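Local coordinates for protein fructosyl amine: oxygen oxidoreductase (Aspergillus fumigatus, PDB 3DJE) that oxidises fructosyl amino acids (Amadori products) with the help of bound FAD and molecular oxygen, thereby removing the sugar from glycated amines, at residues 136-141 with 248-253; 240-245 with 328-333; 28-33 with 379-384. One frame throughout, in Å; residues are numbered along the deposited sequence.

How the contacts relate
From the N terminus, the first segment is 28-33, which joins helix 16-27 to strand 33-37 in the FAD-binding Rossmann-type part of the fold. Its partner 379-384, at the end of helix 373-382, comes almost 350 residues later, so contact 3 closes a loop that encloses both other contacts. Around the large mixed sheet, contact 1 closes a 106-residue loop between segment 136-141 and helix 248-251, and contact 2 an 82-residue loop between strands 232-242 and 331-339. These two cross along the chain and touch: Leu243 meets Arg248 and Tyr251, with contact centres about 16 Å apart. Contact 3 stands across the chain's centre, about 46 Å from contact 1 and about 42 Å from contact 2, centre to centre.

Contact 1 (136-141 with 248-253); sequences EGVLQG and RALYKN
Val138 is wedged against Leu250 and Tyr251, joining the irregular loop between helix 127-131 and strand 147-151 to the short helix 248-251 that follows strand 232-242. Both strands belong to the large mixed sheet of this MSOX/MTOX-family flavoenzyme, and the contact lies away from the FAD and inhibitor sites. No hydrogen bond spans the two segments; apolar groups and a CH-pi interaction make the contact. From CB of Val138 the side chain forks. CG1, anti to the backbone N (chi1 175°), meets Tyr251 CD1 at 3.6 Å, with CE1 next. The other branch, CG2, lies over one face of the same ring, shifted toward the rim, 4.2 Å from its centroid and 13° off the normal. It also comes 3.7 Å from Leu250 CG and 3.4 Å from Leu250 O, so a single methyl touches both Leu250 and Tyr251. The methyls of Leu250 continue past Val138 to Glu136, where CD1 lies 4.0 Å from the carbonyl O. Tyr251 OH is hydrogen-bonded by Gln323 NE2, which also donates to Val138 O. Within the loop, Gln140 NE2 donates to Gly137 O at 2.9 Å, an almost straight bond that reaches the oxygen from above its carbonyl plane.

Contact 2 (240-245 with 328-333); sequences HIALKP and PFSFAR
His240 and Phe331 meet where the antiparallel strands 232-242 and 331-339 come together: His240 N donates to Phe331 O at 2.8 Å, and Ser330 N donates to His240 O, also at 2.8 Å. Two residues on, a water accepts from Ala242 N and donates to Pro328 O. The side chains of His240 and Phe331 lie side by side and point the same way, forming an edge-to-face pair with ring planes at 61°. Phe331 CG is anti to its backbone N (chi1 179°), which carries the ring alongside His240, and CD2 on its edge stands over the centre of the imidazole, 3.9 Å from His240 NE2. Ser330 OG packs 3.4 Å from His240 CB. Ile241 meets Phe329 instead, its CG1 3.9 Å from Phe329 CD1 at the edge of the phenyl ring. The polar end of His240 is tied through ND1 to Glu274, whose carboxylate also lies within weak hydrogen-bonding reach of Ser330 OG. The His240 side chain is about 10 Å from the bound FAD, a shell away from direct contact. Strand 274-289 flanks strand 232-242, with Lys276 against His240 and Ile277 against Ile241, while helix 307-320 packs on Ile241 through Leu317 and on Phe329 through Glu310 and Val313.

Contact 3 (28-33 with 379-384); sequences RGYTNV and DAMEGK
Arg28 and Tyr30 reach from the turn after helix 16-27 to the last turn of helix 373-382, in the Rossmann-type FAD-binding part of the fold. Both helices end in Schellman motifs, with Gly29 and Gly383 at the positive-phi positions. The close-packed part is around Tyr30: its OH donates to Glu382 OE2 at 2.5 Å, tip to tip and on the anti side of the carboxylate. In one of its two conformers Met381 (selenomethionine) brings CE 3.7 Å from Tyr30 CZ. Leu9 of strand 9-12 touches both Tyr30 and Met381. The polar side, a salt-bridge network of Arg28, Asp379, Glu382 and Lys384, is more open. Arg28 NH1 and NH2 both salt-bridge Asp379 OD1, NH2 at 2.8 Å nearly along the C-O axis, NH1 from above the carboxylate plane; Asn375 also receives a bond from NH1. The same NH2 salt-bridges Glu382 OE1 at 2.8 Å, and Lys384 NZ reaches that oxygen from the opposite face. A water links Arg28 NE to Glu382 OE2. Two acids thus balance two bases, although Arg28 NH2 and Lys384 NZ lie only 4.4 Å apart. The short phenol bond and the two cations around Glu382 would be expected to favour its ionised form, with the carboxylate coupling the two helix ends.

Contact 1 (136-141 with 248-253)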
ATOM      1  N   GLU A 136      25.483 -18.304  -3.860  1.00 22.76           N
ATOM      2  CA  GLU A 136      26.207 -18.037  -5.089  1.00 23.24           C
ATOM      3  C   GLU A 136      25.328 -18.374  -6.285  1.00 22.58           C
ATOM      4  O   GLU A 136      24.722 -19.448  -6.336  1.00 22.57           O
ATOM      5  CB  GLU A 136      27.493 -18.864  -5.122  1.00 23.86           C
ATOM      6  CG  GLU A 136      28.662 -18.143  -5.757  1.00 27.83           C
ATOM      7  CD  GLU A 136      29.979 -18.853  -5.503  1.00 32.67           C
ATOM      8  OE1 GLU A 136      30.140 -19.450  -4.408  1.00 34.41           O
ATOM      9  OE2 GLU A 136      30.852 -18.811  -6.398  1.00 35.34           O
ATOM     10  N   GLY A 137      25.234 -17.438  -7.226  1.00 22.16           N
ATOM     11  CA  GLY A 137      24.424 -17.622  -8.424  1.00 21.71           C
ATOM     12  C   GLY A 137      23.129 -16.830  -8.425  1.00 21.26           C
ATOM     13  O   GLY A 137      22.465 -16.709  -9.468  1.00 21.57           O
ATOM     14  N   VAL A 138      22.755 -16.300  -7.262  1.00 20.37           N
ATOM     15  CA  VAL A 138      21.531 -15.496  -7.167  1.00 19.41           C
ATOM     16  C   VAL A 138      21.823 -14.015  -7.424  1.00 18.64           C
ATOM     17  O   VAL A 138      21.348 -13.447  -8.393  1.00 18.57           O
ATOM     18  CB  VAL A 138      20.799 -15.664  -5.808  1.00 19.24           C
ATOM     19  CG1 VAL A 138      19.617 -14.703  -5.728  1.00 19.56           C
ATOM     20  CG2 VAL A 138      20.326 -17.102  -5.606  1.00 19.56           C
ATOM     21  N   LEU A 139      22.618 -13.399  -6.554  1.00 18.38           N
ATOM     22  CA  LEU A 139      22.920 -11.985  -6.701  1.00 18.40           C
ATOM     23  C   LEU A 139      24.247 -11.814  -7.431  1.00 18.95           C
ATOM     24  O   LEU A 139      25.285 -11.547  -6.812  1.00 19.65           O
ATOM     25  CB  LEU A 139      22.911 -11.283  -5.343  1.00 18.46           C
ATOM     26  CG  LEU A 139      21.566 -11.312  -4.605  1.00 17.77           C
ATOM     27  CD1 LEU A 139      21.737 -10.745  -3.195  1.00 16.34           C
ATOM     28  CD2 LEU A 139      20.452 -10.558  -5.362  1.00 16.10           C
ATOM     29  N   GLN A 140      24.180 -11.939  -8.753  1.00 18.63           N
ATOM     30  CA  GLN A 140      25.368 -11.971  -9.610  1.00 19.66           C
ATOM     31  C   GLN A 140      25.877 -10.589 -10.011  1.00 19.69           C
ATOM     32  O   GLN A 140      26.975 -10.466 -10.569  1.00 20.22           O
ATOM     33  CB  GLN A 140      25.063 -12.763 -10.880  1.00 19.84           C
ATOM     34  CG  GLN A 140      24.770 -14.238 -10.642  1.00 20.57           C
ATOM     35  CD  GLN A 140      24.701 -15.020 -11.933  1.00 22.87           C
ATOM     36  OE1 GLN A 140      25.377 -14.687 -12.913  1.00 25.22           O
ATOM     37  NE2 GLN A 140      23.874 -16.060 -11.949  1.00 22.34           N
ATOM     38  N   GLY A 141      25.078  -9.558  -9.748  1.00 19.33           N
ATOM     39  CA  GLY A 141      25.357  -8.211 -10.237  1.00 19.33           C
ATOM     40  C   GLY A 141      26.456  -7.464  -9.505  1.00 19.27           C
ATOM     41  O   GLY A 141      26.988  -7.938  -8.493  1.00 19.03           O
ATOM     42  N   ARG A 248      14.329 -22.687  -8.858  1.00 28.68           N
ATOM     43  CA  ARG A 248      13.606 -22.043  -7.736  1.00 27.98           C
ATOM     44  C   ARG A 248      14.246 -22.225  -6.354  1.00 27.31           C
ATOM     45  O   ARG A 248      14.276 -21.281  -5.558  1.00 27.18           O
ATOM     46  CB  ARG A 248      12.131 -22.477  -7.685  1.00 28.10           C
ATOM     47  CG  ARG A 248      11.281 -21.948  -8.825  1.00 28.08           C
ATOM     48  CD  ARG A 248       9.910 -22.596  -8.870  1.00 28.55           C
ATOM     49  NE  ARG A 248       9.301 -22.420 -10.189  1.00 28.37           N
ATOM     50  CZ  ARG A 248       8.087 -22.835 -10.537  1.00 29.54           C
ATOM     51  NH1 ARG A 248       7.298 -23.454  -9.663  1.00 30.77           N
ATOM     52  NH2 ARG A 248       7.654 -22.621 -11.771  1.00 30.05           N
ATOM     53  N   ALA A 249      14.759 -23.423  -6.066  1.00 26.22           N
ATOM     54  CA  ALA A 249      15.351 -23.719  -4.748  1.00 25.37           C
ATOM     55  C   ALA A 249      16.458 -22.741  -4.348  1.00 24.46           C
ATOM     56  O   ALA A 249      16.554 -22.325  -3.189  1.00 23.41           O
ATOM     57  CB  ALA A 249      15.875 -25.153  -4.706  1.00 25.88           C
ATOM     58  N   LEU A 250      17.285 -22.374  -5.323  1.00 23.71           N
ATOM     59  CA  LEU A 250      18.408 -21.473  -5.114  1.00 23.16           C
ATOM     60  C   LEU A 250      17.990 -20.098  -4.562  1.00 22.55           C
ATOM     61  O   LEU A 250      18.700 -19.487  -3.757  1.00 22.43           O
ATOM     62  CB  LEU A 250      19.163 -21.314  -6.434  1.00 23.55           C
ATOM     63  CG  LEU A 250      20.577 -20.737  -6.374  1.00 24.65           C
ATOM     64  CD1 LEU A 250      21.531 -21.670  -5.639  1.00 25.18           C
ATOM     65  CD2 LEU A 250      21.085 -20.437  -7.786  1.00 24.07           C
ATOM     66  N   TYR A 251      16.817 -19.637  -4.986  1.00 21.00           N
ATOM     67  CA  TYR A 251      16.367 -18.284  -4.682  1.00 20.47           C
ATOM     68  C   TYR A 251      15.521 -18.229  -3.416  1.00 19.90           C
ATOM     69  O   TYR A 251      15.125 -17.140  -2.973  1.00 19.57           O
ATOM     70  CB  TYR A 251      15.567 -17.723  -5.861  1.00 20.11           C
ATOM     71  CG  TYR A 251      16.372 -17.449  -7.117  1.00 19.68           C
ATOM     72  CD1 TYR A 251      16.759 -16.155  -7.445  1.00 18.42           C
ATOM     73  CD2 TYR A 251      16.715 -18.480  -7.996  1.00 19.63           C
ATOM     74  CE1 TYR A 251      17.485 -15.890  -8.603  1.00 19.42           C
ATOM     75  CE2 TYR A 251      17.455 -18.224  -9.154  1.00 19.73           C
ATOM     76  CZ  TYR A 251      17.832 -16.927  -9.449  1.00 19.86           C
ATOM     77  OH  TYR A 251      18.547 -16.657 -10.596  1.00 21.69           O
ATOM     78  N   LYS A 252      15.238 -19.395  -2.834  1.00 19.41           N
ATOM     79  CA  LYS A 252      14.369 -19.474  -1.647  1.00 19.44           C
ATOM     80  C   LYS A 252      14.976 -18.798  -0.411  1.00 18.51           C
ATOM     81  O   LYS A 252      16.175 -18.918  -0.152  1.00 19.13           O
ATOM     82  CB  LYS A 252      14.002 -20.932  -1.324  1.00 20.21           C
ATOM     83  CG  LYS A 252      12.912 -21.096  -0.247  1.00 21.19           C
ATOM     84  CD  LYS A 252      12.556 -22.566   0.003  1.00 22.04           C
ATOM     85  CE  LYS A 252      11.552 -22.723   1.145  1.00 24.55           C
ATOM     86  NZ  LYS A 252      10.186 -22.282   0.764  1.00 28.52           N
ATOM     87  N   ASN A 253      14.135 -18.081   0.331  0.50 18.29           N
ATOM     88  CA  ASN A 253      14.491 -17.500   1.637  0.50 17.74           C
ATOM     89  C   ASN A 253      15.442 -16.297   1.607  0.50 17.22           C
ATOM     90  O   ASN A 253      15.874 -15.832   2.664  0.50 17.16           O
ATOM     91  CB  ASN A 253      15.033 -18.574   2.607  0.50 18.30           C
ATOM     92  CG  ASN A 253      14.068 -19.738   2.801  0.50 19.49           C
ATOM     93  OD1 ASN A 253      12.899 -19.546   3.134  0.50 21.19           O
ATOM     94  ND2 ASN A 253      14.568 -20.958   2.613  0.50 20.84           N
TER

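Contact 2 (240-245 with 328-333)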
ATOM      1  N   HIS A 240       6.194  -9.623 -12.468  1.00 12.07           N
ATOM      2  CA  HIS A 240       6.695 -10.922 -12.008  1.00 12.82           C
ATOM      3  C   HIS A 240       7.570 -11.553 -13.099  1.00 13.75           C
ATOM      4  O   HIS A 240       7.276 -11.417 -14.291  1.00 14.02           O
ATOM      5  CB  HIS A 240       5.537 -11.887 -11.763  1.00 12.72           C
ATOM      6  CG  HIS A 240       4.613 -11.493 -10.645  1.00 13.46           C
ATOM      7  ND1 HIS A 240       3.643 -12.346 -10.162  1.00 14.64           N
ATOM      8  CD2 HIS A 240       4.524 -10.361  -9.903  1.00 13.96           C
ATOM      9  CE1 HIS A 240       2.975 -11.744  -9.188  1.00 15.05           C
ATOM     10  NE2 HIS A 240       3.499 -10.545  -9.003  1.00 14.67           N
ATOM     11  N   ILE A 241       8.603 -12.263 -12.668  1.00 13.85           N
ATOM     12  CA  ILE A 241       9.362 -13.186 -13.525  1.00 15.40           C
ATOM     13  C   ILE A 241       9.224 -14.608 -12.964  1.00 15.69           C
ATOM     14  O   ILE A 241       9.491 -14.833 -11.788  1.00 16.08           O
ATOM     15  CB  ILE A 241      10.844 -12.759 -13.619  1.00 15.35           C
ATOM     16  CG1 ILE A 241      10.939 -11.483 -14.452  1.00 16.20           C
ATOM     17  CG2 ILE A 241      11.737 -13.882 -14.227  1.00 14.90           C
ATOM     18  CD1 ILE A 241      12.316 -10.834 -14.451  1.00 18.17           C
ATOM     19  N   ALA A 242       8.790 -15.551 -13.807  1.00 16.49           N
ATOM     20  CA  ALA A 242       8.625 -16.949 -13.384  1.00 17.53           C
ATOM     21  C   ALA A 242       9.917 -17.739 -13.523  1.00 18.74           C
ATOM     22  O   ALA A 242      10.446 -17.893 -14.634  1.00 19.38           O
ATOM     23  CB  ALA A 242       7.515 -17.635 -14.172  1.00 17.55           C
ATOM     24  N   LEU A 243      10.420 -18.234 -12.404  1.00 19.25           N
ATOM     25  CA  LEU A 243      11.597 -19.099 -12.417  1.00 20.86           C
ATOM     26  C   LEU A 243      11.198 -20.505 -12.844  1.00 22.72           C
ATOM     27  O   LEU A 243      10.102 -20.971 -12.523  1.00 23.06           O
ATOM     28  CB  LEU A 243      12.250 -19.133 -11.038  1.00 20.37           C
ATOM     29  CG  LEU A 243      12.803 -17.833 -10.447  1.00 19.91           C
ATOM     30  CD1 LEU A 243      13.266 -18.071  -9.032  1.00 18.16           C
ATOM     31  CD2 LEU A 243      13.942 -17.296 -11.302  1.00 19.92           C
ATOM     32  N   LYS A 244      12.087 -21.173 -13.580  1.00 24.75           N
ATOM     33  CA  LYS A 244      11.896 -22.576 -13.937  1.00 27.26           C
ATOM     34  C   LYS A 244      11.936 -23.432 -12.671  1.00 28.01           C
ATOM     35  O   LYS A 244      12.646 -23.090 -11.728  1.00 27.76           O
ATOM     36  CB  LYS A 244      12.989 -23.028 -14.912  1.00 27.23           C
ATOM     37  CG  LYS A 244      13.011 -22.250 -16.220  1.00 28.85           C
ATOM     38  CD  LYS A 244      14.024 -22.840 -17.199  1.00 29.25           C
ATOM     39  CE  LYS A 244      14.580 -21.775 -18.143  1.00 32.65           C
ATOM     40  NZ  LYS A 244      15.414 -20.757 -17.429  1.00 34.37           N
ATOM     41  N   PRO A 245      11.175 -24.546 -12.640  1.00 29.30           N
ATOM     42  CA  PRO A 245      11.140 -25.391 -11.441  1.00 30.17           C
ATOM     43  C   PRO A 245      12.533 -25.778 -10.911  1.00 30.90           C
ATOM     44  O   PRO A 245      12.732 -25.815  -9.701  1.00 31.38           O
ATOM     45  CB  PRO A 245      10.357 -26.627 -11.906  1.00 30.33           C
ATOM     46  CG  PRO A 245       9.458 -26.098 -12.988  1.00 30.45           C
ATOM     47  CD  PRO A 245      10.291 -25.068 -13.704  1.00 29.56           C
ATOM     48  N   PRO A 328      11.356 -12.828 -20.063  1.00 20.72           N
ATOM     49  CA  PRO A 328      10.037 -12.236 -20.256  1.00 20.06           C
ATOM     50  C   PRO A 328       9.298 -12.138 -18.926  1.00 19.20           C
ATOM     51  O   PRO A 328       9.486 -12.993 -18.050  1.00 19.65           O
ATOM     52  CB  PRO A 328       9.328 -13.245 -21.166  1.00 20.59           C
ATOM     53  CG  PRO A 328      10.033 -14.533 -20.937  1.00 22.36           C
ATOM     54  CD  PRO A 328      11.478 -14.128 -20.749  1.00 21.16           C
ATOM     55  N   PHE A 329       8.487 -11.097 -18.779  1.00 18.15           N
ATOM     56  CA  PHE A 329       7.612 -10.968 -17.603  1.00 17.75           C
ATOM     57  C   PHE A 329       6.430 -11.925 -17.710  1.00 17.22           C
ATOM     58  O   PHE A 329       5.869 -12.104 -18.796  1.00 18.06           O
ATOM     59  CB  PHE A 329       7.087  -9.542 -17.469  1.00 17.26           C
ATOM     60  CG  PHE A 329       8.158  -8.491 -17.367  1.00 17.91           C
ATOM     61  CD1 PHE A 329       9.386  -8.761 -16.758  1.00 17.76           C
ATOM     62  CD2 PHE A 329       7.916  -7.204 -17.842  1.00 17.94           C
ATOM     63  CE1 PHE A 329      10.367  -7.772 -16.653  1.00 18.92           C
ATOM     64  CE2 PHE A 329       8.885  -6.204 -17.733  1.00 18.83           C
ATOM     65  CZ  PHE A 329      10.113  -6.487 -17.143  1.00 17.89           C
ATOM     66  N   SER A 330       6.044 -12.525 -16.586  1.00 16.34           N
ATOM     67  CA  SER A 330       4.883 -13.425 -16.567  1.00 15.72           C
ATOM     68  C   SER A 330       3.606 -12.691 -16.145  1.00 14.98           C
ATOM     69  O   SER A 330       2.498 -13.204 -16.336  1.00 15.78           O
ATOM     70  CB  SER A 330       5.127 -14.590 -15.619  1.00 16.26           C
ATOM     71  OG  SER A 330       5.382 -14.092 -14.319  1.00 17.02           O
ATOM     72  N   PHE A 331       3.776 -11.509 -15.546  1.00 13.52           N
ATOM     73  CA  PHE A 331       2.669 -10.683 -15.067  1.00 13.05           C
ATOM     74  C   PHE A 331       3.186  -9.260 -14.888  1.00 12.47           C
ATOM     75  O   PHE A 331       4.355  -9.059 -14.558  1.00 13.57           O
ATOM     76  CB  PHE A 331       2.122 -11.235 -13.735  1.00 12.56           C
ATOM     77  CG  PHE A 331       0.984 -10.419 -13.155  1.00 12.73           C
ATOM     78  CD1 PHE A 331      -0.267 -10.422 -13.756  1.00 14.43           C
ATOM     79  CD2 PHE A 331       1.177  -9.647 -12.006  1.00 13.68           C
ATOM     80  CE1 PHE A 331      -1.334  -9.660 -13.233  1.00 14.35           C
ATOM     81  CE2 PHE A 331       0.136  -8.885 -11.479  1.00 13.02           C
ATOM     82  CZ  PHE A 331      -1.121  -8.888 -12.089  1.00 13.97           C
ATOM     83  N   ALA A 332       2.307  -8.288 -15.115  1.00 12.42           N
ATOM     84  CA  ALA A 332       2.618  -6.874 -14.888  1.00 12.31           C
ATOM     85  C   ALA A 332       1.357  -6.083 -14.610  1.00 12.74           C
ATOM     86  O   ALA A 332       0.311  -6.323 -15.229  1.00 13.86           O
ATOM     87  CB  ALA A 332       3.345  -6.277 -16.101  1.00 12.70           C
ATOM     88  N   ARG A 333       1.449  -5.123 -13.695  1.00 12.75           N
ATOM     89  CA  ARG A 333       0.334  -4.209 -13.476  1.00 12.59           C
ATOM     90  C   ARG A 333       0.745  -2.899 -12.838  1.00 12.88           C
ATOM     91  O   ARG A 333       1.813  -2.788 -12.231  1.00 12.61           O
ATOM     92  CB  ARG A 333      -0.773  -4.850 -12.629  1.00 13.00           C
ATOM     93  CG  ARG A 333      -0.537  -4.843 -11.113  1.00 12.64           C
ATOM     94  CD  ARG A 333      -1.849  -5.216 -10.486  1.00 13.89           C
ATOM     95  NE  ARG A 333      -1.853  -5.395  -9.026  1.00 14.00           N
ATOM     96  CZ  ARG A 333      -2.488  -4.575  -8.189  1.00 16.63           C
ATOM     97  NH1 ARG A 333      -2.514  -4.847  -6.893  1.00 15.66           N
ATOM     98  NH2 ARG A 333      -3.106  -3.488  -8.646  1.00 15.16           N
TER
HETATM   99  O   HOH W   1       8.688 -15.195 -16.667  1.00 20.45           O

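Contact 3 (28-33 with 379-384)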
ATOM      1  N   ARG A  28     -14.838  -6.424  17.818  1.00 13.20           N
ATOM      2  CA  ARG A  28     -15.284  -5.547  18.886  1.00 14.14           C
ATOM      3  C   ARG A  28     -16.787  -5.664  19.154  1.00 14.43           C
ATOM      4  O   ARG A  28     -17.337  -4.918  19.965  1.00 15.76           O
ATOM      5  CB  ARG A  28     -14.800  -4.114  18.641  1.00 14.40           C
ATOM      6  CG  ARG A  28     -13.277  -4.039  18.818  1.00 14.76           C
ATOM      7  CD  ARG A  28     -12.632  -2.815  18.195  1.00 16.99           C
ATOM      8  NE  ARG A  28     -12.993  -1.572  18.864  1.00 18.16           N
ATOM      9  CZ  ARG A  28     -12.244  -0.472  18.849  1.00 18.09           C
ATOM     10  NH1 ARG A  28     -11.073  -0.462  18.227  1.00 17.82           N
ATOM     11  NH2 ARG A  28     -12.660   0.615  19.468  1.00 17.10           N
ATOM     12  N   GLY A  29     -17.417  -6.632  18.493  1.00 14.17           N
ATOM     13  CA  GLY A  29     -18.784  -7.031  18.828  1.00 14.70           C
ATOM     14  C   GLY A  29     -19.874  -6.539  17.908  1.00 14.65           C
ATOM     15  O   GLY A  29     -21.045  -6.883  18.110  1.00 14.91           O
ATOM     16  N   TYR A  30     -19.520  -5.735  16.905  1.00 13.54           N
ATOM     17  CA  TYR A  30     -20.547  -5.219  15.985  1.00 13.12           C
ATOM     18  C   TYR A  30     -21.093  -6.324  15.099  1.00 13.15           C
ATOM     19  O   TYR A  30     -20.325  -7.142  14.587  1.00 13.45           O
ATOM     20  CB  TYR A  30     -20.006  -4.054  15.169  1.00 13.06           C
ATOM     21  CG  TYR A  30     -19.714  -2.829  16.004  1.00 13.47           C
ATOM     22  CD1 TYR A  30     -20.713  -1.872  16.239  1.00 13.45           C
ATOM     23  CD2 TYR A  30     -18.461  -2.624  16.576  1.00 12.36           C
ATOM     24  CE1 TYR A  30     -20.457  -0.738  16.994  1.00 11.38           C
ATOM     25  CE2 TYR A  30     -18.190  -1.477  17.336  1.00 12.80           C
ATOM     26  CZ  TYR A  30     -19.200  -0.539  17.548  1.00 14.34           C
ATOM     27  OH  TYR A  30     -18.953   0.585  18.320  1.00 14.84           O
ATOM     28  N   THR A  31     -22.414  -6.338  14.902  1.00 12.62           N
ATOM     29  CA  THR A  31     -23.059  -7.483  14.254  1.00 12.77           C
ATOM     30  C   THR A  31     -23.863  -7.136  13.002  1.00 12.52           C
ATOM     31  O   THR A  31     -24.521  -8.019  12.439  1.00 12.97           O
ATOM     32  CB  THR A  31     -24.029  -8.178  15.214  1.00 13.23           C
ATOM     33  OG1 THR A  31     -25.024  -7.236  15.614  1.00 15.25           O
ATOM     34  CG2 THR A  31     -23.311  -8.681  16.444  1.00 13.28           C
ATOM     35  N   ASN A  32     -23.807  -5.878  12.569  1.00 13.05           N
ATOM     36  CA  ASN A  32     -24.574  -5.437  11.410  1.00 13.52           C
ATOM     37  C   ASN A  32     -23.729  -4.590  10.453  1.00 13.30           C
ATOM     38  O   ASN A  32     -24.079  -3.448  10.128  1.00 14.36           O
ATOM     39  CB  ASN A  32     -25.841  -4.700  11.874  1.00 14.04           C
ATOM     40  CG  ASN A  32     -26.824  -4.427  10.737  1.00 15.88           C
ATOM     41  OD1 ASN A  32     -26.702  -4.980   9.637  1.00 18.47           O
ATOM     42  ND2 ASN A  32     -27.803  -3.560  10.999  1.00 19.30           N
ATOM     43  N   VAL A  33     -22.633  -5.184   9.983  1.00 12.50           N
ATOM     44  CA  VAL A  33     -21.653  -4.469   9.145  1.00 11.58           C
ATOM     45  C   VAL A  33     -21.770  -4.978   7.718  1.00 11.77           C
ATOM     46  O   VAL A  33     -21.822  -6.192   7.490  1.00 11.14           O
ATOM     47  CB  VAL A  33     -20.211  -4.743   9.650  1.00 11.92           C
ATOM     48  CG1 VAL A  33     -19.176  -4.002   8.790  1.00 11.81           C
ATOM     49  CG2 VAL A  33     -20.074  -4.369  11.135  1.00 11.99           C
ATOM     50  N   ASP A 379     -11.637   3.222  16.413  1.00 12.81           N
ATOM     51  CA  ASP A 379     -11.445   4.228  17.452  1.00 13.67           C
ATOM     52  C   ASP A 379     -11.930   5.611  17.002  1.00 14.48           C
ATOM     53  O   ASP A 379     -12.545   6.346  17.771  1.00 14.35           O
ATOM     54  CB  ASP A 379      -9.983   4.290  17.873  1.00 14.22           C
ATOM     55  CG  ASP A 379      -9.575   3.137  18.789  1.00 16.43           C
ATOM     56  OD1 ASP A 379     -10.445   2.371  19.291  1.00 19.25           O
ATOM     57  OD2 ASP A 379      -8.350   3.010  19.022  1.00 18.66           O
ATOM     58  N   ALA A 380     -11.664   5.960  15.746  1.00 14.08           N
ATOM     59  CA  ALA A 380     -12.122   7.242  15.223  1.00 14.74           C
ATOM     60  C   ALA A 380     -13.646   7.327  15.266  1.00 15.82           C
ATOM     61  O   ALA A 380     -14.203   8.335  15.697  1.00 15.58           O
ATOM     62  CB  ALA A 380     -11.592   7.469  13.813  1.00 14.50           C
HETATM   63  N   MSE A 381     -14.324   6.266  14.833  0.50 17.11           N
HETATM   64  CA  MSE A 381     -15.788   6.251  14.879  0.50 20.17           C
HETATM   65  C   MSE A 381     -16.269   6.448  16.310  0.50 18.48           C
HETATM   66  O   MSE A 381     -17.180   7.239  16.565  0.50 18.34           O
HETATM   67  CB  MSE A 381     -16.369   4.954  14.306  0.50 19.64           C
HETATM   68  CG  MSE A 381     -17.895   4.993  14.218  0.50 22.29           C
HETATM   69 SE   MSE A 381     -18.821   3.271  14.154  0.50 29.97          SE
HETATM   70  CE  MSE A 381     -18.015   2.372  15.674  0.50 26.76           C
ATOM     71  N   GLU A 382     -15.627   5.743  17.240  1.00 17.70           N
ATOM     72  CA  GLU A 382     -16.063   5.727  18.641  1.00 18.43           C
ATOM     73  C   GLU A 382     -15.569   6.917  19.469  1.00 18.70           C
ATOM     74  O   GLU A 382     -15.982   7.081  20.622  1.00 19.85           O
ATOM     75  CB  GLU A 382     -15.644   4.414  19.306  1.00 18.03           C
ATOM     76  CG  GLU A 382     -16.313   3.185  18.712  1.00 18.48           C
ATOM     77  CD  GLU A 382     -15.930   1.896  19.431  1.00 19.41           C
ATOM     78  OE1 GLU A 382     -14.974   1.922  20.227  1.00 21.65           O
ATOM     79  OE2 GLU A 382     -16.571   0.853  19.174  1.00 21.35           O
ATOM     80  N   GLY A 383     -14.702   7.738  18.885  1.00 18.80           N
ATOM     81  CA  GLY A 383     -14.122   8.899  19.581  1.00 19.03           C
ATOM     82  C   GLY A 383     -13.049   8.562  20.607  1.00 19.11           C
ATOM     83  O   GLY A 383     -12.909   9.265  21.613  1.00 20.13           O
ATOM     84  N   LYS A 384     -12.261   7.520  20.337  1.00 18.61           N
ATOM     85  CA  LYS A 384     -11.271   6.995  21.299  1.00 18.88           C
ATOM     86  C   LYS A 384      -9.800   7.155  20.860  1.00 19.08           C
ATOM     87  O   LYS A 384      -8.890   6.572  21.473  1.00 19.34           O
ATOM     88  CB  LYS A 384     -11.563   5.518  21.592  1.00 18.85           C
ATOM     89  CG  LYS A 384     -12.860   5.272  22.335  1.00 20.58           C
ATOM     90  CD  LYS A 384     -13.156   3.792  22.402  1.00 22.31           C
ATOM     91  CE  LYS A 384     -14.393   3.511  23.237  1.00 24.92           C
ATOM     92  NZ  LYS A 384     -14.785   2.082  23.052  1.00 27.09           N
TER
HETATM   93  O   HOH W   2     -15.409  -1.127  20.470  1.00 28.64           O